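Long-range contacts in endoglucanase (Thermotoga maritima, PDB 2FVG), which is probably a metal-dependent aminopeptidase of the M42 peptidase family, binding two divalent metal cations per subunit, despite its endoglucanase name: residues M2-L7 against G171-I176; S26-L31 against D177-G182. All blocks are in the same frame, centred on the assembly; numbering follows the deposited sequence.

Contact 1: M2-L7 against G171-I176; sequences MYLKEL and GCSVLI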
loop_
_atom_site.group_PDB
_atom_site.type_symbol
_atom_site.label_atom_id
_atom_site.label_comp_id
_atom_site.label_asym_id
_atom_site.label_seq_id
_atom_site.Cartn_x
_atom_site.Cartn_y
_atom_site.Cartn_z
HETATM N N MSE A 2 0.260 8.117 -14.506
HETATM C CA MSE A 2 0.002 7.313 -13.324
HETATM C C MSE A 2 0.604 5.930 -13.504
HETATM O O MSE A 2 0.582 5.363 -14.597
HETATM C CB MSE A 2 -1.480 7.198 -13.043
HETATM C CG MSE A 2 -1.751 6.328 -11.866
HETATM SE SE MSE A 2 -3.598 5.856 -11.703
HETATM C CE MSE A 2 -3.858 4.931 -13.504
ATOM N N TYR A 3 1.109 5.391 -12.401
ATOM C CA TYR A 3 1.823 4.137 -12.414
ATOM C C TYR A 3 1.164 3.059 -11.610
ATOM O O TYR A 3 1.833 2.113 -11.181
ATOM C CB TYR A 3 3.235 4.373 -11.888
ATOM C CG TYR A 3 3.882 5.535 -12.572
ATOM C CD1 TYR A 3 4.343 5.419 -13.884
ATOM C CD2 TYR A 3 3.998 6.751 -11.932
ATOM C CE1 TYR A 3 4.917 6.478 -14.526
ATOM C CE2 TYR A 3 4.577 7.833 -12.567
ATOM C CZ TYR A 3 5.039 7.681 -13.862
ATOM O OH TYR A 3 5.613 8.740 -14.505
ATOM N N LEU A 4 -0.139 3.188 -11.392
ATOM C CA LEU A 4 -0.843 2.176 -10.630
ATOM C C LEU A 4 -0.668 0.809 -11.257
ATOM O O LEU A 4 -0.475 -0.155 -10.552
ATOM C CB LEU A 4 -2.311 2.497 -10.484
ATOM C CG LEU A 4 -3.071 1.586 -9.525
ATOM C CD1 LEU A 4 -2.417 1.591 -8.172
ATOM C CD2 LEU A 4 -4.469 2.096 -9.412
ATOM N N LYS A 5 -0.725 0.724 -12.583
ATOM C CA LYS A 5 -0.540 -0.567 -13.246
ATOM C C LYS A 5 0.802 -1.176 -12.886
ATOM O O LYS A 5 0.872 -2.352 -12.514
ATOM C CB LYS A 5 -0.680 -0.438 -14.771
ATOM C CG LYS A 5 -0.378 -1.734 -15.518
ATOM C CD LYS A 5 -0.575 -1.589 -17.029
ATOM N N GLU A 6 1.882 -0.413 -12.980
ATOM C CA GLU A 6 3.188 -1.016 -12.627
ATOM C C GLU A 6 3.290 -1.294 -11.126
ATOM O O GLU A 6 3.773 -2.351 -10.733
ATOM C CB GLU A 6 4.401 -0.187 -13.073
ATOM C CG GLU A 6 4.585 0.050 -14.584
ATOM C CD GLU A 6 3.757 1.211 -15.147
ATOM O OE1 GLU A 6 2.607 1.446 -14.707
ATOM O OE2 GLU A 6 4.266 1.893 -16.069
ATOM N N LEU A 7 2.823 -0.350 -10.301
ATOM C CA LEU A 7 2.883 -0.502 -8.848
ATOM C C LEU A 7 2.145 -1.741 -8.395
ATOM O O LEU A 7 2.694 -2.570 -7.666
ATOM C CB LEU A 7 2.386 0.756 -8.134
ATOM C CG LEU A 7 3.460 1.842 -8.214
ATOM C CD1 LEU A 7 2.901 3.175 -7.827
ATOM C CD2 LEU A 7 4.704 1.466 -7.343
ATOM N N GLY A 171 -2.145 3.759 -2.514
ATOM C CA GLY A 171 -1.693 4.846 -1.647
ATOM C C GLY A 171 -0.361 5.412 -2.120
ATOM O O GLY A 171 -0.186 6.640 -2.178
ATOM N N CYS A 172 0.565 4.534 -2.492
ATOM C CA CYS A 172 1.879 4.936 -3.041
ATOM C C CYS A 172 1.701 5.725 -4.333
ATOM O O CYS A 172 2.355 6.746 -4.546
ATOM C CB CYS A 172 2.745 3.728 -3.378
ATOM S SG CYS A 172 3.335 2.727 -2.001
ATOM N N SER A 173 0.809 5.234 -5.189
ATOM C CA SER A 173 0.521 5.853 -6.477
ATOM C C SER A 173 -0.064 7.266 -6.283
ATOM O O SER A 173 0.276 8.210 -7.011
ATOM C CB SER A 173 -0.438 4.931 -7.246
ATOM O OG SER A 173 -0.806 5.492 -8.490
ATOM N N VAL A 174 -0.932 7.403 -5.289
ATOM C CA VAL A 174 -1.529 8.682 -4.937
ATOM C C VAL A 174 -0.443 9.701 -4.611
ATOM O O VAL A 174 -0.507 10.820 -5.082
ATOM C CB VAL A 174 -2.513 8.582 -3.746
ATOM C CG1 VAL A 174 -3.004 9.977 -3.326
ATOM C CG2 VAL A 174 -3.699 7.733 -4.113
ATOM N N LEU A 175 0.545 9.295 -3.809
ATOM C CA LEU A 175 1.644 10.171 -3.390
ATOM C C LEU A 175 2.493 10.587 -4.562
ATOM O O LEU A 175 2.828 11.756 -4.688
ATOM C CB LEU A 175 2.518 9.508 -2.330
ATOM C CG LEU A 175 1.829 9.101 -1.018
ATOM C CD1 LEU A 175 2.878 8.871 0.037
ATOM C CD2 LEU A 175 0.852 10.155 -0.548
ATOM N N ILE A 176 2.841 9.619 -5.408
ATOM C CA ILE A 176 3.588 9.887 -6.637
ATOM C C ILE A 176 2.821 10.845 -7.549
ATOM O O ILE A 176 3.431 11.724 -8.162
ATOM C CB ILE A 176 3.875 8.597 -7.408
ATOM C CG1 ILE A 176 4.707 7.647 -6.554
ATOM C CG2 ILE A 176 4.626 8.892 -8.708
ATOM C CD1 ILE A 176 4.959 6.297 -7.231
HETATM O O HOH W 1 1.146 6.950 -10.024
#

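Contact 2: S26-L31 against D177-G182; sequences SKIEGL and DVLESG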
loop_
_atom_site.group_PDB
_atom_site.type_symbol
_atom_site.label_atom_id
_atom_site.label_comp_id
_atom_site.label_asym_id
_atom_site.label_seq_id
_atom_site.Cartn_x
_atom_site.Cartn_y
_atom_site.Cartn_z
ATOM N N SER A 26 12.834 6.184 -9.047
ATOM C CA SER A 26 13.010 6.617 -10.442
ATOM C C SER A 26 11.927 7.594 -10.903
ATOM O O SER A 26 12.177 8.451 -11.756
ATOM C CB SER A 26 13.111 5.431 -11.409
ATOM O OG SER A 26 11.876 4.737 -11.524
ATOM N N LYS A 27 10.734 7.484 -10.326
ATOM C CA LYS A 27 9.636 8.376 -10.691
ATOM C C LYS A 27 9.603 9.716 -9.955
ATOM O O LYS A 27 9.107 10.710 -10.498
ATOM C CB LYS A 27 8.283 7.662 -10.554
ATOM C CG LYS A 27 8.151 6.393 -11.411
ATOM C CD LYS A 27 8.410 6.646 -12.910
ATOM C CE LYS A 27 8.351 5.340 -13.674
ATOM N NZ LYS A 27 8.586 5.512 -15.132
ATOM N N ILE A 28 10.131 9.760 -8.736
ATOM C CA ILE A 28 10.065 10.997 -7.947
ATOM C C ILE A 28 11.371 11.774 -7.746
ATOM O O ILE A 28 11.327 12.909 -7.260
ATOM C CB ILE A 28 9.346 10.786 -6.585
ATOM C CG1 ILE A 28 10.129 9.778 -5.724
ATOM C CG2 ILE A 28 7.879 10.384 -6.839
ATOM C CD1 ILE A 28 9.596 9.577 -4.300
ATOM N N GLU A 29 12.509 11.185 -8.114
ATOM C CA GLU A 29 13.826 11.847 -7.981
ATOM C C GLU A 29 13.861 13.313 -8.380
ATOM O O GLU A 29 14.355 14.154 -7.624
ATOM C CB GLU A 29 14.898 11.115 -8.785
ATOM C CG GLU A 29 15.520 9.948 -8.068
ATOM C CD GLU A 29 16.421 9.109 -8.967
ATOM O OE1 GLU A 29 16.251 9.146 -10.218
ATOM O OE2 GLU A 29 17.279 8.384 -8.402
ATOM N N GLY A 30 13.359 13.619 -9.573
ATOM C CA GLY A 30 13.381 14.984 -10.064
ATOM C C GLY A 30 12.181 15.806 -9.669
ATOM O O GLY A 30 11.967 16.887 -10.217
ATOM N N LEU A 31 11.397 15.300 -8.720
ATOM C CA LEU A 31 10.192 15.990 -8.260
ATOM C C LEU A 31 10.301 16.502 -6.830
ATOM O O LEU A 31 9.500 17.322 -6.392
ATOM C CB LEU A 31 8.984 15.050 -8.372
ATOM C CG LEU A 31 8.587 14.615 -9.792
ATOM C CD1 LEU A 31 7.516 13.552 -9.722
ATOM C CD2 LEU A 31 8.138 15.807 -10.648
ATOM N N ASP A 177 1.495 10.681 -7.641
ATOM C CA ASP A 177 0.670 11.554 -8.503
ATOM C C ASP A 177 0.549 12.966 -7.945
ATOM O O ASP A 177 0.439 13.920 -8.710
ATOM C CB ASP A 177 -0.738 10.973 -8.758
ATOM C CG ASP A 177 -0.735 9.805 -9.756
ATOM O OD1 ASP A 177 0.354 9.361 -10.215
ATOM O OD2 ASP A 177 -1.842 9.325 -10.078
ATOM N N VAL A 178 0.519 13.094 -6.620
ATOM C CA VAL A 178 0.459 14.412 -5.995
ATOM C C VAL A 178 1.743 15.139 -6.364
ATOM O O VAL A 178 1.718 16.299 -6.772
ATOM C CB VAL A 178 0.281 14.322 -4.460
ATOM C CG1 VAL A 178 0.489 15.706 -3.799
ATOM C CG2 VAL A 178 -1.091 13.770 -4.128
ATOM N N LEU A 179 2.863 14.424 -6.261
ATOM C CA LEU A 179 4.166 14.996 -6.602
ATOM C C LEU A 179 4.299 15.323 -8.083
ATOM O O LEU A 179 4.832 16.384 -8.436
ATOM C CB LEU A 179 5.282 14.067 -6.148
ATOM C CG LEU A 179 5.508 14.081 -4.638
ATOM C CD1 LEU A 179 6.439 12.928 -4.214
ATOM C CD2 LEU A 179 6.064 15.446 -4.210
ATOM N N GLU A 180 3.823 14.426 -8.951
ATOM C CA GLU A 180 3.869 14.695 -10.396
ATOM C C GLU A 180 3.001 15.864 -10.808
ATOM O O GLU A 180 3.309 16.548 -11.791
ATOM C CB GLU A 180 3.491 13.480 -11.240
ATOM C CG GLU A 180 4.605 12.488 -11.418
ATOM C CD GLU A 180 4.527 11.738 -12.737
ATOM O OE1 GLU A 180 3.471 11.789 -13.410
ATOM O OE2 GLU A 180 5.538 11.098 -13.107
ATOM N N SER A 181 1.922 16.105 -10.063
ATOM C CA SER A 181 1.007 17.197 -10.394
ATOM C C SER A 181 1.610 18.544 -10.045
ATOM O O SER A 181 1.004 19.569 -10.323
ATOM C CB SER A 181 -0.336 17.054 -9.666
ATOM O OG SER A 181 -0.256 17.524 -8.323
ATOM N N GLY A 182 2.790 18.538 -9.424
ATOM C CA GLY A 182 3.443 19.771 -8.976
ATOM C C GLY A 182 2.703 20.292 -7.751
ATOM O O GLY A 182 1.612 20.834 -7.871
HETATM O O HOH W 2 6.386 18.162 -7.076
#

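Contact 1: M2-L7 against G171-I176
Leu7 and Ile176 reach toward each other tip to tip, Leu7 CD1 lying 3.8 Å from Ile176 CD1. The same methyl of Leu7 rests against Ser173 CB, also at 3.8 Å, and more loosely against Cys172 CB, so a single branch bridges two neighbouring turns of helix 166-180. Tyr3 meets Ile176 differently: the two side chains cross at about a right angle, and the ring offers its edge, with Ile176 CG2 near the ring plane, 3.9 Å from Tyr3 CD2 and about as far from CE2. Ile176 thus divides its branches, CD1 going to Leu7 and CG2 to Tyr3. Helix 166-180 is a long helix of the metallopeptidase domain packed beside the mixed sheet, and Tyr3 is the N-cap residue of the short helix 4-9 that lies on it. The side chain of Cys172 is about 6 Å from that of His61, a predicted zinc ligand, which places this end of the contact near the predicted metal site. Ser173 carries the polar part. Its OG, anti to the backbone N (chi1 178°), faces Met2 CG, at 3.6 Å, and the N of Leu4. Residue 2 is modelled as selenomethionine and is poorly ordered, so its approach carries less weight. Leu4 packs with CB near OG and CD1 4.0 Å from Ser173 CB. No direct hydrogen bond joins the segments; a water accepts from Tyr3 N at 2.8 Å and is also hydrogen-bonded to Ser173 OG at 2.9 Å. Ser173 OG has a second partner in the hydroxyl of Tyr319 on helix 316-332, so this buried oxygen is gripped by both water and protein. Phe23 of helix 18-28 touches Leu7, and Ile24 of that helix packs on Ile176.

Contact 2: S26-L31 against D177-G182
Lys27 passes beside Glu180, with its backbone O 4.4 Å from Glu180 OE2, while its amino group leads away, leaving NZ 6.7 Å from that carboxylate oxygen; at most a weak electrostatic pull is likely at that range. The carboxylate is held by other groups, OE2 by the hydroxyl of Tyr3 and OE1 by the N atom of Gly1. Next comes Ile28, whose CG2 methyl meets Leu179 CD1 at 3.9 Å as the two side chains cross obliquely. Its CG1 sits between the backbone N and the carbonyl carbon (chi1 62°), while CG2, anti to the carbonyl carbon, is the branch that touches. Here helix 18-28 packs beside the C-terminal part of helix 166-180 against the mixed sheet, an alpha/beta arrangement in which Phe193 and Phe191 of strand 187-194 lie against Ile28 and Leu179 respectively. Beyond Ile28 the chain turns, Leu31 N bonding back to Ile28 O, and this swings Leu31 toward the other segment. Its two methyls take different partners: CD1 presses on Glu180 CG at 3.5 Å and lies 4.2 Å from Leu179 CB, whereas CD2 lies 4.0 Å from Leu179 O. The aliphatic part of Glu180 thus serves as an apolar surface. A water links the two backbones, donating to Leu179 O at 2.7 Å and, over a longer 3.3 Å, to Leu31 O, which also accepts from Lys47 NZ.

How the contacts relate
From the N terminus the chain enters helix 4-9, then helix 18-28, and only after the six-stranded antiparallel sheet and the first strands of the mixed sheet does it reach helix 166-180, which receives both. Contact 1 closes a loop of 163 intervening residues, contact 2 one of 145. The two cross rather than nest, because residues 26-31 lie inside the first loop and 177-182 beyond its end. Their centres are 11 Å apart, and Ile176 CG2 of contact 1 packs on Ile28 CG2 of contact 2. Together they tie the N-terminal helices to successive parts of one helix beside the mixed sheet.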